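Local coordinates for immunity protein (PDB 4Q7O) that acts as the immunity protein of a contact-dependent growth-inhibition system, probably binding and neutralising its cognate toxin so that sibling cells are spared, at residues N20-V23 / I24-F28; Q33-T36 / K37-L41; D71-V75 / N76-Y80; A114-D117 / F118-H122. All blocks are in the same frame, centred on the assembly; numbering follows the deposited sequence.

In the fold
From the N terminus, helix 10-18 ends in a turn that leads into contact 1, in the first part of helix 22-34. The same helix runs on to contact 2, where a short break separates it from helix 37-46. Contact 3 follows in the long connection between strands 58-62 and 86-91, and contact 4 closes the far end of helix 104-121. All four are local, in series, and none crosses another. Space joins what sequence separates: Phe28 of contact 1 packs on Ala114 of contact 4, and Lys37 and Leu40 of contact 2 pack on the end of helix 104-121. Contact 3 lies apart, beside strand 98-103, its centre about 30 Å from that of contact 4.

Contact 1 of 4, residues N20-V23 / I24-F28; sequences NHFV and ISIFF
Ile26 lies one helical turn beyond Phe22, and its side chain leans back over the carbonyl oxygen of Phe22. Ile26 CB stands 3.7 Å from Val23 O and almost as close to Phe22 O. With CG1 turned away from the carbonyl carbon of Ile26 and beside its backbone N (chi1 -63°), the branch runs back toward the earlier turn, and Ile26 CG1 comes within 3.4 Å of Phe22 O. The tip, Ile26 CD1, ends 4.4 Å from Phe22 CD1, approaching the edge of the phenyl ring near its plane rather than a face. Phe22 O is therefore flanked by methylene and methyl groups while it accepts the backbone bond from Ile26 N at 3.0 Å.

Along the next rung, Phe27 N reaches Val23 O at 2.9 Å. Just before these regular bonds, Ile24 N meets His21 O at 3.0 Å in a bent i+3 to i bond whose donor sits well above the carbonyl plane. Beside it, Ile24 CG1 lies alongside His21 CB at 4.1 Å. The imidazole itself turns off to Tyr110, bonded through ND1, while Ser25 OG is hydrogen-bonded to Ser16 OG of helix 10-18. Phe22 meets Phe34 of the second subunit; Ile26 touches both Ile26 of that subunit and Val91 of its own sheet, on which Val23, Ile24 and Phe27 also pack.

Preceded by the Schellman motif in which Asn20 closes helix 10-18, this is the start of a buried alpha-helix lodged between its own sheet and a dimer partner.

Contact 2 of 4, residues Q33-T36 / K37-L41; sequences QFET and KDTLL
Thr36 and Thr39 meet where helix 37-46 begins: Thr36 OG1 accepts the backbone N-H of Thr39 at 3.1 Å in a nearly straight bond (160° at the hydrogen). The hydroxyl can do so because chi1 of Thr36, 67°, sets OG1 between the backbone N and the carbonyl carbon, facing into the first turn. The two threonine side chains pass at about a right angle. One rung further on, Leu40 N bonds to Thr36 O at 3.1 Å and the regular helix is under way.

Apolar contact comes from the residue before the cap. Glu35 CB rests against Thr39 CG2 at 3.7 Å, and a bend at chi2 (-73°) folds the glutamate back toward the water that ties the turn together. That water donates to Glu35 OE1 at 2.7 Å, accepts from Thr36 N at 3.0 Å and also bonds Thr39 OG1 at 2.7 Å.

Further out, Glu35 packs on Val55 and Thr39 on Phe53, both of strand 52-55, while Leu40 reaches inward to Phe118 of helix 104-121.

Thr36 is thus an N-cap whose own N-H is satisfied through solvent: water stands between Thr36 N and Thr39 OG1, where a capping box would have a direct bond. The carboxylate of Glu35 likewise reaches the cap through this water.

Contact 3 of 4, residues D71-V75 / N76-Y80; sequences DYEEV and NGFEY
Val75 O receives the N-H of Phe78 at 3.0 Å, the bond that closes a type II turn over Asn76 and Gly77. It is moderately bent, and the donor stands above the carbonyl plane. Gly77 supplies the positive phi favoured at the third position of a type II turn. Immediately upstream a type I turn is closed by Val75 N on Tyr72 O at 3.0 Å, so that Val75 ends one turn and begins the next.

Their sequence folds Phe78 back over the first turn. Its CG lies anti to the backbone N (chi1 175°), which carries the ring across the backbone of Glu73. Glu73 CA sits over one face, 3.8 Å from the centroid of the Phe78 ring and 18° off its normal, a CH-pi contact. Glu73 CG continues the cover toward the far end of the ring, 3.7 Å from Phe78 CZ, as the two side chains run alongside each other in the same direction. On another flank Tyr72 CB approaches Phe78 CD1 at 3.7 Å.

Asn76 pairs through its backbone with Ile101, and Val75 packs on that residue and on Glu99, anchoring the turns to strand 98-103; the Tyr72 ring meets Tyr88, and a bound formic acid, probably from the crystallisation liquor, lies near it.

Backbone bonds close the two turns, and the ring appears to be held largely by apolar and CH-pi contacts, with Ile69 adding to them: Glu73 contributes its aliphatic carbons and CA, with its carboxylate plane turned 71° from the phenyl plane on the protein surface.

Contact 4 of 4, residues A114-D117 / F118-H122; sequences AISD and FLIAH
Ser116 and Ile120 reach for one another along the outer side of the helix, with Ser116 OG 3.5 Å from Ile120 CD1. The serine hydroxyl is anti to its own backbone N (chi1 172°), and the extended long branch of Ile120 runs back over the preceding turn, bringing Ile120 CG1 to 3.1 Å from Ser116 O. Leu119 also folds backward, by a different route: its CG is wedged between backbone N and carbonyl carbon (chi1 69°), so that Leu119 CD2 comes to 3.4 Å from Ile115 O.

Under these side chains runs an unbroken alpha-helical series, Phe118 N to Ala114 O, then Leu119 N to Ile115 O at 2.9 Å, Ile120 N to Ser116 O and Ala121 N to Asp117 O, the final turns of helix 104-121 before His122 departs.

Phe118 leaves the helix on the inner side. Its CB brushes Ile115 O at 3.5 Å while the ring goes off to Tyr32 and Tyr125, with His122 CB above one face, toward the rim. Asp117 also looks inward: its two carboxylate oxygens accept the backbone N-H groups of Asn11 and Leu12 at the start of helix 10-18, whose partial positive charge would probably favour the buried anion.

Contact 1 of 4, residues N20-V23 / I24-F28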
loop_
_atom_site.group_PDB
_atom_site.type_symbol
_atom_site.label_atom_id
_atom_site.label_comp_id
_atom_site.label_asym_id
_atom_site.label_seq_id
_atom_site.Cartn_x
_atom_site.Cartn_y
_atom_site.Cartn_z
ATOM N N ASN B 20 -6.049 -0.214 -7.437
ATOM C CA ASN B 20 -6.666 -0.249 -6.105
ATOM C C ASN B 20 -6.236 -1.502 -5.333
ATOM O O ASN B 20 -6.934 -1.976 -4.441
ATOM C CB ASN B 20 -8.197 -0.146 -6.197
ATOM C CG ASN B 20 -8.831 0.461 -4.957
ATOM O OD1 ASN B 20 -8.168 1.108 -4.141
ATOM N ND2 ASN B 20 -10.140 0.263 -4.820
ATOM N N HIS B 21 -5.068 -2.032 -5.679
ATOM C CA HIS B 21 -4.527 -3.215 -5.003
ATOM C C HIS B 21 -3.366 -2.849 -4.096
ATOM O O HIS B 21 -2.273 -3.414 -4.196
ATOM C CB HIS B 21 -4.122 -4.267 -6.035
ATOM C CG HIS B 21 -5.290 -4.817 -6.790
ATOM N ND1 HIS B 21 -5.168 -5.413 -8.028
ATOM C CD2 HIS B 21 -6.608 -4.863 -6.479
ATOM C CE1 HIS B 21 -6.359 -5.800 -8.442
ATOM N NE2 HIS B 21 -7.251 -5.481 -7.520
ATOM N N PHE B 22 -3.629 -1.893 -3.211
ATOM C CA PHE B 22 -2.628 -1.376 -2.291
ATOM C C PHE B 22 -2.053 -2.447 -1.359
ATOM O O PHE B 22 -0.928 -2.311 -0.887
ATOM C CB PHE B 22 -3.197 -0.205 -1.485
ATOM C CG PHE B 22 -4.478 -0.535 -0.768
ATOM C CD1 PHE B 22 -4.454 -1.071 0.515
ATOM C CD2 PHE B 22 -5.705 -0.314 -1.381
ATOM C CE1 PHE B 22 -5.631 -1.374 1.184
ATOM C CE2 PHE B 22 -6.889 -0.621 -0.725
ATOM C CZ PHE B 22 -6.854 -1.157 0.563
ATOM N N VAL B 23 -2.796 -3.524 -1.112
ATOM C CA VAL B 23 -2.255 -4.625 -0.311
ATOM C C VAL B 23 -0.988 -5.210 -0.947
ATOM O O VAL B 23 -0.027 -5.559 -0.242
ATOM C CB VAL B 23 -3.329 -5.720 -0.069
ATOM C CG1 VAL B 23 -2.694 -7.028 0.390
ATOM C CG2 VAL B 23 -4.357 -5.234 0.957
ATOM N N ILE B 24 -0.979 -5.293 -2.279
ATOM C CA ILE B 24 0.199 -5.777 -2.998
ATOM C C ILE B 24 1.403 -4.851 -2.811
ATOM O O ILE B 24 2.531 -5.316 -2.612
ATOM C CB ILE B 24 -0.085 -5.952 -4.501
ATOM C CG1 ILE B 24 -1.243 -6.933 -4.722
ATOM C CG2 ILE B 24 1.169 -6.413 -5.229
ATOM C CD1 ILE B 24 -1.025 -8.303 -4.108
ATOM N N SER B 25 1.155 -3.545 -2.885
ATOM C CA SER B 25 2.182 -2.524 -2.664
ATOM C C SER B 25 2.823 -2.717 -1.288
ATOM O O SER B 25 4.051 -2.719 -1.140
ATOM C CB SER B 25 1.567 -1.113 -2.726
ATOM O OG SER B 25 0.485 -1.019 -3.647
ATOM N N ILE B 26 1.980 -2.882 -0.275
ATOM C CA ILE B 26 2.457 -3.022 1.096
ATOM C C ILE B 26 3.199 -4.336 1.279
ATOM O O ILE B 26 4.238 -4.387 1.935
ATOM C CB ILE B 26 1.282 -2.948 2.093
ATOM C CG1 ILE B 26 0.606 -1.578 2.017
ATOM C CG2 ILE B 26 1.743 -3.230 3.524
ATOM C CD1 ILE B 26 -0.688 -1.522 2.804
ATOM N N PHE B 27 2.671 -5.395 0.677
ATOM C CA PHE B 27 3.275 -6.722 0.754
ATOM C C PHE B 27 4.750 -6.692 0.344
ATOM O O PHE B 27 5.628 -7.115 1.098
ATOM C CB PHE B 27 2.488 -7.695 -0.130
ATOM C CG PHE B 27 3.059 -9.082 -0.168
ATOM C CD1 PHE B 27 2.678 -10.035 0.766
ATOM C CD2 PHE B 27 3.956 -9.448 -1.159
ATOM C CE1 PHE B 27 3.205 -11.313 0.727
ATOM C CE2 PHE B 27 4.490 -10.725 -1.195
ATOM C CZ PHE B 27 4.114 -11.654 -0.257
ATOM N N PHE B 28 5.029 -6.170 -0.842
ATOM C CA PHE B 28 6.402 -6.166 -1.320
ATOM C C PHE B 28 7.314 -5.213 -0.558
ATOM O O PHE B 28 8.439 -5.578 -0.225
ATOM C CB PHE B 28 6.464 -5.939 -2.833
ATOM C CG PHE B 28 6.147 -7.166 -3.614
ATOM C CD1 PHE B 28 7.031 -8.235 -3.618
ATOM C CD2 PHE B 28 4.963 -7.273 -4.325
ATOM C CE1 PHE B 28 6.748 -9.389 -4.325
ATOM C CE2 PHE B 28 4.679 -8.424 -5.034
ATOM C CZ PHE B 28 5.570 -9.482 -5.030
#

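Contact 2 of 4, residues Q33-T36 / K37-L41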
loop_
_atom_site.group_PDB
_atom_site.type_symbol
_atom_site.label_atom_id
_atom_site.label_comp_id
_atom_site.label_asym_id
_atom_site.label_seq_id
_atom_site.Cartn_x
_atom_site.Cartn_y
_atom_site.Cartn_z
ATOM N N GLN B 33 11.931 -4.399 3.033
ATOM C CA GLN B 33 12.629 -3.564 3.994
ATOM C C GLN B 33 13.024 -4.321 5.269
ATOM O O GLN B 33 13.960 -3.929 5.961
ATOM C CB GLN B 33 11.779 -2.346 4.351
ATOM C CG GLN B 33 10.567 -2.686 5.172
ATOM C CD GLN B 33 9.675 -1.493 5.404
ATOM O OE1 GLN B 33 9.808 -0.458 4.740
ATOM N NE2 GLN B 33 8.746 -1.629 6.345
ATOM N N PHE B 34 12.315 -5.402 5.581
ATOM C CA PHE B 34 12.464 -6.046 6.880
ATOM C C PHE B 34 13.168 -7.400 6.800
ATOM O O PHE B 34 13.970 -7.750 7.670
ATOM C CB PHE B 34 11.089 -6.188 7.530
ATOM C CG PHE B 34 11.120 -6.746 8.909
ATOM C CD1 PHE B 34 11.456 -5.941 9.984
ATOM C CD2 PHE B 34 10.783 -8.068 9.138
ATOM C CE1 PHE B 34 11.479 -6.456 11.269
ATOM C CE2 PHE B 34 10.797 -8.589 10.418
ATOM C CZ PHE B 34 11.150 -7.786 11.484
ATOM N N GLU B 35 12.874 -8.161 5.755
ATOM C CA GLU B 35 13.477 -9.475 5.585
ATOM C C GLU B 35 14.764 -9.377 4.777
ATOM O O GLU B 35 15.044 -8.351 4.162
ATOM C CB GLU B 35 12.493 -10.415 4.889
ATOM C CG GLU B 35 11.129 -10.502 5.563
ATOM C CD GLU B 35 11.132 -11.280 6.871
ATOM O OE1 GLU B 35 12.051 -12.095 7.100
ATOM O OE2 GLU B 35 10.188 -11.088 7.668
ATOM N N THR B 36 15.555 -10.445 4.788
ATOM C CA THR B 36 16.777 -10.469 3.995
ATOM C C THR B 36 16.434 -10.564 2.510
ATOM O O THR B 36 15.311 -10.926 2.139
ATOM C CB THR B 36 17.670 -11.661 4.361
ATOM O OG1 THR B 36 17.021 -12.876 3.970
ATOM C CG2 THR B 36 17.977 -11.684 5.863
ATOM N N LYS B 37 17.401 -10.259 1.651
ATOM C CA LYS B 37 17.168 -10.362 0.219
ATOM C C LYS B 37 16.966 -11.820 -0.179
ATOM O O LYS B 37 16.186 -12.112 -1.078
ATOM C CB LYS B 37 18.301 -9.704 -0.583
ATOM C CG LYS B 37 18.313 -8.185 -0.455
ATOM C CD LYS B 37 19.369 -7.540 -1.321
ATOM C CE LYS B 37 19.371 -6.034 -1.126
ATOM N NZ LYS B 37 19.669 -5.640 0.284
ATOM N N ASP B 38 17.651 -12.733 0.506
ATOM C CA ASP B 38 17.460 -14.159 0.240
ATOM C C ASP B 38 16.021 -14.586 0.538
ATOM O O ASP B 38 15.428 -15.366 -0.209
ATOM C CB ASP B 38 18.441 -15.014 1.047
ATOM C CG ASP B 38 19.853 -14.972 0.496
ATOM O OD1 ASP B 38 20.039 -14.513 -0.652
ATOM O OD2 ASP B 38 20.774 -15.415 1.214
ATOM N N THR B 39 15.456 -14.069 1.622
ATOM C CA THR B 39 14.046 -14.325 1.930
ATOM C C THR B 39 13.115 -13.767 0.851
ATOM O O THR B 39 12.170 -14.437 0.424
ATOM C CB THR B 39 13.679 -13.755 3.300
ATOM O OG1 THR B 39 14.390 -14.494 4.301
ATOM C CG2 THR B 39 12.172 -13.846 3.558
ATOM N N LEU B 40 13.384 -12.549 0.399
ATOM C CA LEU B 40 12.594 -11.977 -0.690
ATOM C C LEU B 40 12.648 -12.849 -1.948
ATOM O O LEU B 40 11.632 -13.048 -2.606
ATOM C CB LEU B 40 13.059 -10.559 -1.002
ATOM C CG LEU B 40 12.293 -9.809 -2.095
ATOM C CD1 LEU B 40 10.810 -9.648 -1.742
ATOM C CD2 LEU B 40 12.940 -8.457 -2.339
ATOM N N LEU B 41 13.826 -13.374 -2.277
ATOM C CA LEU B 41 13.950 -14.289 -3.407
ATOM C C LEU B 41 13.059 -15.520 -3.236
ATOM O O LEU B 41 12.423 -15.961 -4.194
ATOM C CB LEU B 41 15.411 -14.687 -3.648
ATOM C CG LEU B 41 16.274 -13.604 -4.291
ATOM C CD1 LEU B 41 17.704 -14.083 -4.398
ATOM C CD2 LEU B 41 15.743 -13.255 -5.658
HETATM O O HOH W 1 14.581 -12.748 6.401
#

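Contact 3 of 4, residues D71-V75 / N76-Y80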
loop_
_atom_site.group_PDB
_atom_site.type_symbol
_atom_site.label_atom_id
_atom_site.label_comp_id
_atom_site.label_asym_id
_atom_site.label_seq_id
_atom_site.Cartn_x
_atom_site.Cartn_y
_atom_site.Cartn_z
ATOM N N ASP B 71 -14.617 -18.387 4.664
ATOM C CA ASP B 71 -13.916 -17.336 5.400
ATOM C C ASP B 71 -13.244 -16.284 4.499
ATOM O O ASP B 71 -12.576 -15.372 4.993
ATOM C CB ASP B 71 -12.938 -17.924 6.422
ATOM C CG ASP B 71 -11.926 -18.857 5.799
ATOM O OD1 ASP B 71 -12.049 -19.156 4.590
ATOM O OD2 ASP B 71 -11.015 -19.309 6.531
ATOM N N TYR B 72 -13.448 -16.397 3.188
ATOM C CA TYR B 72 -13.005 -15.367 2.245
ATOM C C TYR B 72 -14.141 -14.432 1.823
ATOM O O TYR B 72 -13.909 -13.486 1.076
ATOM C CB TYR B 72 -12.416 -15.983 0.967
ATOM C CG TYR B 72 -11.167 -16.820 1.143
ATOM C CD1 TYR B 72 -10.000 -16.270 1.654
ATOM C CD2 TYR B 72 -11.141 -18.146 0.734
ATOM C CE1 TYR B 72 -8.845 -17.031 1.786
ATOM C CE2 TYR B 72 -10.000 -18.918 0.873
ATOM C CZ TYR B 72 -8.853 -18.356 1.395
ATOM O OH TYR B 72 -7.714 -19.124 1.520
ATOM N N GLU B 73 -15.360 -14.699 2.290
ATOM C CA GLU B 73 -16.552 -14.022 1.765
ATOM C C GLU B 73 -16.547 -12.500 1.901
ATOM O O GLU B 73 -17.130 -11.794 1.074
ATOM C CB GLU B 73 -17.828 -14.602 2.381
ATOM C CG GLU B 73 -18.226 -15.935 1.772
ATOM C CD GLU B 73 -19.424 -16.572 2.451
ATOM O OE1 GLU B 73 -20.050 -15.926 3.318
ATOM O OE2 GLU B 73 -19.735 -17.727 2.109
ATOM N N GLU B 74 -15.877 -12.002 2.933
ATOM C CA GLU B 74 -15.830 -10.567 3.220
ATOM C C GLU B 74 -14.574 -9.894 2.668
ATOM O O GLU B 74 -14.399 -8.683 2.812
ATOM C CB GLU B 74 -15.894 -10.337 4.727
ATOM C CG GLU B 74 -17.062 -11.014 5.417
ATOM C CD GLU B 74 -18.336 -10.215 5.303
ATOM O OE1 GLU B 74 -18.812 -10.012 4.165
ATOM O OE2 GLU B 74 -18.854 -9.777 6.353
ATOM N N VAL B 75 -13.696 -10.678 2.053
ATOM C CA VAL B 75 -12.446 -10.157 1.511
ATOM C C VAL B 75 -12.660 -9.510 0.133
ATOM O O VAL B 75 -13.385 -10.062 -0.708
ATOM C CB VAL B 75 -11.400 -11.286 1.399
ATOM C CG1 VAL B 75 -10.111 -10.787 0.738
ATOM C CG2 VAL B 75 -11.119 -11.887 2.776
ATOM N N ASN B 76 -12.030 -8.354 -0.094
ATOM C CA ASN B 76 -12.015 -7.720 -1.408
ATOM C C ASN B 76 -11.476 -8.696 -2.441
ATOM O O ASN B 76 -10.366 -9.185 -2.292
ATOM C CB ASN B 76 -11.078 -6.507 -1.422
ATOM C CG ASN B 76 -11.499 -5.403 -0.481
ATOM O OD1 ASN B 76 -12.657 -5.300 -0.086
ATOM N ND2 ASN B 76 -10.543 -4.543 -0.135
ATOM N N GLY B 77 -12.244 -8.977 -3.487
ATOM C CA GLY B 77 -11.784 -9.897 -4.507
ATOM C C GLY B 77 -12.355 -11.297 -4.377
ATOM O O GLY B 77 -12.058 -12.162 -5.198
ATOM N N PHE B 78 -13.183 -11.524 -3.360
ATOM C CA PHE B 78 -13.838 -12.823 -3.199
ATOM C C PHE B 78 -14.471 -13.324 -4.498
ATOM O O PHE B 78 -14.401 -14.511 -4.827
ATOM C CB PHE B 78 -14.902 -12.757 -2.104
ATOM C CG PHE B 78 -15.704 -14.016 -1.972
ATOM C CD1 PHE B 78 -15.145 -15.139 -1.380
ATOM C CD2 PHE B 78 -17.012 -14.081 -2.434
ATOM C CE1 PHE B 78 -15.877 -16.300 -1.247
ATOM C CE2 PHE B 78 -17.740 -15.243 -2.306
ATOM C CZ PHE B 78 -17.172 -16.352 -1.715
ATOM N N GLU B 79 -15.068 -12.409 -5.248
ATOM C CA GLU B 79 -15.776 -12.787 -6.468
ATOM C C GLU B 79 -14.896 -13.425 -7.555
ATOM O O GLU B 79 -15.418 -14.078 -8.469
ATOM C CB GLU B 79 -16.578 -11.599 -7.014
ATOM C CG GLU B 79 -17.727 -11.181 -6.096
ATOM C CD GLU B 79 -18.612 -10.104 -6.697
ATOM O OE1 GLU B 79 -19.619 -9.738 -6.053
ATOM O OE2 GLU B 79 -18.299 -9.617 -7.806
ATOM N N TYR B 80 -13.576 -13.257 -7.458
ATOM C CA TYR B 80 -12.685 -13.890 -8.426
ATOM C C TYR B 80 -12.659 -15.405 -8.299
ATOM O O TYR B 80 -12.415 -16.096 -9.285
ATOM C CB TYR B 80 -11.250 -13.359 -8.314
ATOM C CG TYR B 80 -11.064 -11.920 -8.742
ATOM C CD1 TYR B 80 -11.355 -11.514 -10.041
ATOM C CD2 TYR B 80 -10.572 -10.974 -7.856
ATOM C CE1 TYR B 80 -11.188 -10.201 -10.443
ATOM C CE2 TYR B 80 -10.384 -9.653 -8.252
ATOM C CZ TYR B 80 -10.700 -9.275 -9.545
ATOM O OH TYR B 80 -10.522 -7.976 -9.944
#

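Contact 4 of 4, residues A114-D117 / F118-H122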
loop_
_atom_site.group_PDB
_atom_site.type_symbol
_atom_site.label_atom_id
_atom_site.label_comp_id
_atom_site.label_asym_id
_atom_site.label_seq_id
_atom_site.Cartn_x
_atom_site.Cartn_y
_atom_site.Cartn_z
ATOM N N ALA B 114 7.367 -6.688 -9.847
ATOM C CA ALA B 114 8.099 -6.526 -8.590
ATOM C C ALA B 114 9.531 -7.049 -8.666
ATOM O O ALA B 114 10.459 -6.400 -8.184
ATOM C CB ALA B 114 7.357 -7.189 -7.447
ATOM N N ILE B 115 9.724 -8.218 -9.263
ATOM C CA ILE B 115 11.072 -8.774 -9.335
ATOM C C ILE B 115 11.940 -7.962 -10.300
ATOM O O ILE B 115 13.146 -7.839 -10.109
ATOM C CB ILE B 115 11.070 -10.283 -9.653
ATOM C CG1 ILE B 115 12.385 -10.930 -9.189
ATOM C CG2 ILE B 115 10.798 -10.546 -11.138
ATOM C CD1 ILE B 115 12.396 -12.445 -9.363
ATOM N N SER B 116 11.307 -7.384 -11.316
ATOM C CA SER B 116 11.970 -6.450 -12.212
ATOM C C SER B 116 12.461 -5.221 -11.446
ATOM O O SER B 116 13.623 -4.824 -11.586
ATOM C CB SER B 116 11.016 -6.016 -13.323
ATOM O OG SER B 116 11.589 -4.972 -14.079
ATOM N N ASP B 117 11.573 -4.606 -10.664
ATOM C CA ASP B 117 11.973 -3.476 -9.819
ATOM C C ASP B 117 13.169 -3.860 -8.956
ATOM O O ASP B 117 14.137 -3.101 -8.835
ATOM C CB ASP B 117 10.830 -3.031 -8.887
ATOM C CG ASP B 117 9.712 -2.280 -9.607
ATOM O OD1 ASP B 117 9.947 -1.701 -10.687
ATOM O OD2 ASP B 117 8.587 -2.247 -9.063
ATOM N N PHE B 118 13.104 -5.048 -8.367
ATOM C CA PHE B 118 14.159 -5.506 -7.474
ATOM C C PHE B 118 15.499 -5.688 -8.193
ATOM O O PHE B 118 16.533 -5.199 -7.729
ATOM C CB PHE B 118 13.751 -6.805 -6.770
ATOM C CG PHE B 118 14.833 -7.367 -5.893
ATOM C CD1 PHE B 118 15.142 -6.767 -4.679
ATOM C CD2 PHE B 118 15.556 -8.480 -6.287
ATOM C CE1 PHE B 118 16.149 -7.277 -3.872
ATOM C CE2 PHE B 118 16.567 -8.994 -5.485
ATOM C CZ PHE B 118 16.862 -8.393 -4.276
ATOM N N LEU B 119 15.498 -6.400 -9.315
ATOM C CA LEU B 119 16.760 -6.650 -10.010
ATOM C C LEU B 119 17.339 -5.359 -10.606
ATOM O O LEU B 119 18.563 -5.208 -10.723
ATOM C CB LEU B 119 16.612 -7.754 -11.066
ATOM C CG LEU B 119 15.768 -7.465 -12.309
ATOM C CD1 LEU B 119 16.593 -6.824 -13.432
ATOM C CD2 LEU B 119 15.096 -8.746 -12.802
ATOM N N ILE B 120 16.461 -4.431 -10.985
ATOM C CA ILE B 120 16.915 -3.149 -11.519
ATOM C C ILE B 120 17.653 -2.383 -10.424
ATOM O O ILE B 120 18.713 -1.806 -10.666
ATOM C CB ILE B 120 15.744 -2.317 -12.095
ATOM C CG1 ILE B 120 15.304 -2.921 -13.432
ATOM C CG2 ILE B 120 16.150 -0.860 -12.298
ATOM C CD1 ILE B 120 13.986 -2.390 -13.974
ATOM N N ALA B 121 17.110 -2.429 -9.212
ATOM C CA ALA B 121 17.699 -1.723 -8.071
ATOM C C ALA B 121 18.912 -2.442 -7.487
ATOM O O ALA B 121 19.792 -1.804 -6.912
ATOM C CB ALA B 121 16.646 -1.504 -6.987
ATOM N N HIS B 122 18.946 -3.768 -7.636
ATOM C CA HIS B 122 19.999 -4.603 -7.062
ATOM C C HIS B 122 20.608 -5.518 -8.118
ATOM O O HIS B 122 20.343 -6.722 -8.134
ATOM C CB HIS B 122 19.435 -5.411 -5.897
ATOM C CG HIS B 122 19.001 -4.556 -4.748
ATOM N ND1 HIS B 122 19.897 -3.937 -3.908
ATOM C CD2 HIS B 122 17.768 -4.188 -4.327
ATOM C CE1 HIS B 122 19.234 -3.240 -2.998
ATOM N NE2 HIS B 122 17.943 -3.373 -3.234
#